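Local coordinates for protein L-lysine 6-oxidase (Marinomonas mediterranea, PDB 3WEU) that oxidises the epsilon-amino group of free L-lysine with a cysteine tryptophylquinone cofactor, releasing ammonium and the hydrogen peroxide that makes it antibacterial, at residues G269-D274 / D406-F411. Residues are numbered along the deposited sequence; the frame is centred on the assembly and turned at random.
Sequences GVRNFD and DATQLF. With EDO (1,2-ethanediol), chain O.
With chi1 at -59°, Thr408 holds OG1 beside its own backbone N and turned to Val270, whose CG1 lies opposite its backbone N; the hydroxyl oxygen stands 4.0 Å from Val270 CB and 4.1 Å from Val270 CG1. In Arg271, extended at chi2, CD lies beside the Ala407 methyl, and the bend at chi3 (-62°) swings NE alongside it, 4.1 Å from Ala407 CB in an oblique approach. No hydrogen bond joins 269-274 to 406-411 directly. Asp267, one turn back on helix 261-272, bridges the two, its OD2 in a salt bridge with Arg271 NH1 and its OD1 hydrogen-bonded to Thr408 OG1; Tyr287 OH is a second partner of that hydroxyl. O1 of a bound 1,2-ethanediol, probably from the crystallisation liquor, lies at the guanidinium edge, in its plane, and accepts a hydrogen bond from Arg271 NH2 (3.0 Å). At the start of helix 407-418, Asp406 OD1 accepts a nearly straight bond from Gln409 N (2.9 Å) on the syn side, though tilted 31° out of the carboxylate plane, and a weak one from Thr408 N. Gln409 OE1 in turn accepts from Asp406 N, in the carbonyl plane and on a lone pair, at 3.1 Å. The C-terminal end of helix 261-272 is thus packed against the first turn of helix 407-418, a helix start closed by a capping box between Asp406 and Gln409.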
ATOM      1  N   GLY A 269     -35.289 -16.132 -27.155  1.00 18.55           N
ATOM      2  CA  GLY A 269     -35.864 -16.655 -28.387  1.00 19.52           C
ATOM      3  C   GLY A 269     -37.377 -16.788 -28.368  1.00 21.36           C
ATOM      4  O   GLY A 269     -38.099 -16.429 -29.351  1.00 19.65           O
ATOM      5  N   VAL A 270     -37.855 -17.345 -27.268  1.00 18.59           N
ATOM      6  CA  VAL A 270     -39.279 -17.604 -27.099  1.00 18.24           C
ATOM      7  C   VAL A 270     -40.014 -16.271 -27.044  1.00 19.04           C
ATOM      8  O   VAL A 270     -41.052 -16.092 -27.690  1.00 19.82           O
ATOM      9  CB  VAL A 270     -39.526 -18.467 -25.810  1.00 18.71           C
ATOM     10  CG1 VAL A 270     -40.989 -18.480 -25.433  1.00 19.98           C
ATOM     11  CG2 VAL A 270     -39.072 -19.899 -26.065  1.00 18.35           C
ATOM     12  N   ARG A 271     -39.489 -15.336 -26.250  1.00 18.01           N
ATOM     13  CA  ARG A 271     -40.174 -14.068 -26.000  1.00 18.63           C
ATOM     14  C   ARG A 271     -39.910 -13.016 -27.095  1.00 20.02           C
ATOM     15  O   ARG A 271     -40.636 -12.015 -27.184  1.00 19.37           O
ATOM     16  CB  ARG A 271     -39.781 -13.496 -24.659  1.00 18.94           C
ATOM     17  CG  ARG A 271     -40.323 -14.272 -23.448  1.00 19.80           C
ATOM     18  CD  ARG A 271     -39.978 -13.635 -22.068  1.00 19.57           C
ATOM     19  NE  ARG A 271     -38.530 -13.608 -21.876  1.00 18.53           N
ATOM     20  CZ  ARG A 271     -37.734 -12.584 -22.170  1.00 20.62           C
ATOM     21  NH1 ARG A 271     -36.420 -12.715 -22.065  1.00 20.48           N
ATOM     22  NH2 ARG A 271     -38.228 -11.396 -22.573  1.00 20.17           N
ATOM     23  N   ASN A 272     -38.911 -13.208 -27.916  1.00 20.26           N
ATOM     24  CA  ASN A 272     -38.618 -12.196 -28.928  1.00 20.96           C
ATOM     25  C   ASN A 272     -38.574 -12.632 -30.366  1.00 23.00           C
ATOM     26  O   ASN A 272     -38.666 -11.797 -31.243  1.00 22.50           O
ATOM     27  CB  ASN A 272     -37.312 -11.496 -28.626  1.00 21.08           C
ATOM     28  CG  ASN A 272     -37.367 -10.740 -27.331  1.00 24.44           C
ATOM     29  OD1 ASN A 272     -37.966  -9.680 -27.251  1.00 22.30           O
ATOM     30  ND2 ASN A 272     -36.774 -11.296 -26.302  1.00 24.04           N
ATOM     31  N   PHE A 273     -38.365 -13.900 -30.640  1.00 19.58           N
ATOM     32  CA  PHE A 273     -38.134 -14.350 -32.006  1.00 21.95           C
ATOM     33  C   PHE A 273     -39.063 -15.454 -32.376  1.00 20.89           C
ATOM     34  O   PHE A 273     -38.782 -16.153 -33.311  1.00 21.94           O
ATOM     35  CB  PHE A 273     -36.670 -14.792 -32.152  1.00 21.52           C
ATOM     36  CG  PHE A 273     -35.711 -13.686 -31.982  1.00 21.71           C
ATOM     37  CD1 PHE A 273     -35.489 -12.803 -33.067  1.00 25.59           C
ATOM     38  CD2 PHE A 273     -34.993 -13.487 -30.803  1.00 23.27           C
ATOM     39  CE1 PHE A 273     -34.614 -11.754 -32.924  1.00 24.91           C
ATOM     40  CE2 PHE A 273     -34.118 -12.408 -30.673  1.00 20.92           C
ATOM     41  CZ  PHE A 273     -33.928 -11.568 -31.721  1.00 25.40           C
ATOM     42  N   ASP A 274     -40.178 -15.600 -31.658  1.00 22.93           N
ATOM     43  CA  ASP A 274     -41.207 -16.569 -32.011  1.00 23.71           C
ATOM     44  C   ASP A 274     -40.638 -17.989 -32.110  1.00 26.21           C
ATOM     45  O   ASP A 274     -41.123 -18.802 -32.901  1.00 21.47           O
ATOM     46  CB  ASP A 274     -41.808 -16.152 -33.372  1.00 30.70           C
ATOM     47  CG  ASP A 274     -43.203 -16.673 -33.565  1.00 37.64           C
ATOM     48  OD1 ASP A 274     -44.020 -16.461 -32.631  1.00 39.87           O
ATOM     49  OD2 ASP A 274     -43.496 -17.247 -34.655  1.00 41.95           O
ATOM     50  N   ASP A 406     -35.322 -17.927 -15.108  1.00 14.99           N
ATOM     51  CA  ASP A 406     -35.700 -17.059 -16.200  1.00 15.30           C
ATOM     52  C   ASP A 406     -37.187 -17.237 -16.503  1.00 15.15           C
ATOM     53  O   ASP A 406     -37.806 -18.155 -16.021  1.00 14.50           O
ATOM     54  CB  ASP A 406     -34.757 -17.170 -17.438  1.00 15.70           C
ATOM     55  CG  ASP A 406     -34.896 -18.425 -18.248  1.00 16.81           C
ATOM     56  OD1 ASP A 406     -36.047 -18.830 -18.537  1.00 16.78           O
ATOM     57  OD2 ASP A 406     -33.819 -18.974 -18.736  1.00 17.30           O
ATOM     58  N   ALA A 407     -37.745 -16.318 -17.264  1.00 16.18           N
ATOM     59  CA  ALA A 407     -39.187 -16.241 -17.420  1.00 15.75           C
ATOM     60  C   ALA A 407     -39.753 -17.478 -18.100  1.00 15.05           C
ATOM     61  O   ALA A 407     -40.818 -17.947 -17.721  1.00 15.30           O
ATOM     62  CB  ALA A 407     -39.574 -14.988 -18.189  1.00 15.98           C
ATOM     63  N   THR A 408     -38.971 -18.076 -18.979  1.00 13.99           N
ATOM     64  CA  THR A 408     -39.423 -19.286 -19.687  1.00 16.33           C
ATOM     65  C   THR A 408     -39.351 -20.525 -18.806  1.00 15.89           C
ATOM     66  O   THR A 408     -40.319 -21.302 -18.711  1.00 14.97           O
ATOM     67  CB  THR A 408     -38.731 -19.418 -21.054  1.00 16.91           C
ATOM     68  OG1 THR A 408     -39.056 -18.227 -21.813  1.00 17.56           O
ATOM     69  CG2 THR A 408     -39.157 -20.713 -21.785  1.00 18.92           C
ATOM     70  N   GLN A 409     -38.230 -20.676 -18.052  1.00 14.24           N
ATOM     71  CA  GLN A 409     -38.191 -21.746 -17.103  1.00 13.84           C
ATOM     72  C   GLN A 409     -39.342 -21.662 -16.160  1.00 13.32           C
ATOM     73  O   GLN A 409     -39.950 -22.654 -15.808  1.00 13.44           O
ATOM     74  CB  GLN A 409     -36.885 -21.717 -16.325  1.00 13.79           C
ATOM     75  CG  GLN A 409     -35.656 -21.956 -17.142  1.00 13.43           C
ATOM     76  CD  GLN A 409     -34.384 -21.779 -16.311  1.00 14.51           C
ATOM     77  OE1 GLN A 409     -34.155 -20.696 -15.718  1.00 14.13           O
ATOM     78  NE2 GLN A 409     -33.605 -22.847 -16.198  1.00 14.65           N
ATOM     79  N   LEU A 410     -39.624 -20.472 -15.681  1.00 14.51           N
ATOM     80  CA  LEU A 410     -40.642 -20.360 -14.628  1.00 13.78           C
ATOM     81  C   LEU A 410     -42.050 -20.577 -15.198  1.00 14.30           C
ATOM     82  O   LEU A 410     -42.908 -21.228 -14.565  1.00 13.44           O
ATOM     83  CB  LEU A 410     -40.516 -19.022 -13.959  1.00 15.19           C
ATOM     84  CG  LEU A 410     -41.469 -18.759 -12.825  1.00 16.84           C
ATOM     85  CD1 LEU A 410     -41.113 -19.602 -11.595  1.00 16.82           C
ATOM     86  CD2 LEU A 410     -41.561 -17.294 -12.427  1.00 16.91           C
ATOM     87  N   PHE A 411     -42.272 -20.118 -16.429  1.00 16.01           N
ATOM     88  CA  PHE A 411     -43.539 -20.397 -17.093  1.00 16.09           C
ATOM     89  C   PHE A 411     -43.793 -21.934 -17.166  1.00 16.21           C
ATOM     90  O   PHE A 411     -44.847 -22.455 -16.828  1.00 15.83           O
ATOM     91  CB  PHE A 411     -43.550 -19.832 -18.509  1.00 17.06           C
ATOM     92  CG  PHE A 411     -44.688 -20.343 -19.301  1.00 15.89           C
ATOM     93  CD1 PHE A 411     -45.967 -19.990 -18.934  1.00 18.74           C
ATOM     94  CD2 PHE A 411     -44.497 -21.283 -20.274  1.00 15.44           C
ATOM     95  CE1 PHE A 411     -47.067 -20.500 -19.603  1.00 19.25           C
ATOM     96  CE2 PHE A 411     -45.575 -21.800 -20.950  1.00 17.62           C
ATOM     97  CZ  PHE A 411     -46.878 -21.424 -20.610  1.00 17.39           C
TER
HETATM   98  C1  EDO O 813     -41.343  -9.477 -21.854  1.00 39.60           C
HETATM   99  O1  EDO O 813     -41.017 -10.312 -22.970  1.00 30.65           O
HETATM  100  C2  EDO O 813     -42.845  -9.572 -21.855  1.00 42.40           C
HETATM  101  O2  EDO O 813     -43.196 -10.936 -22.183  1.00 38.99           O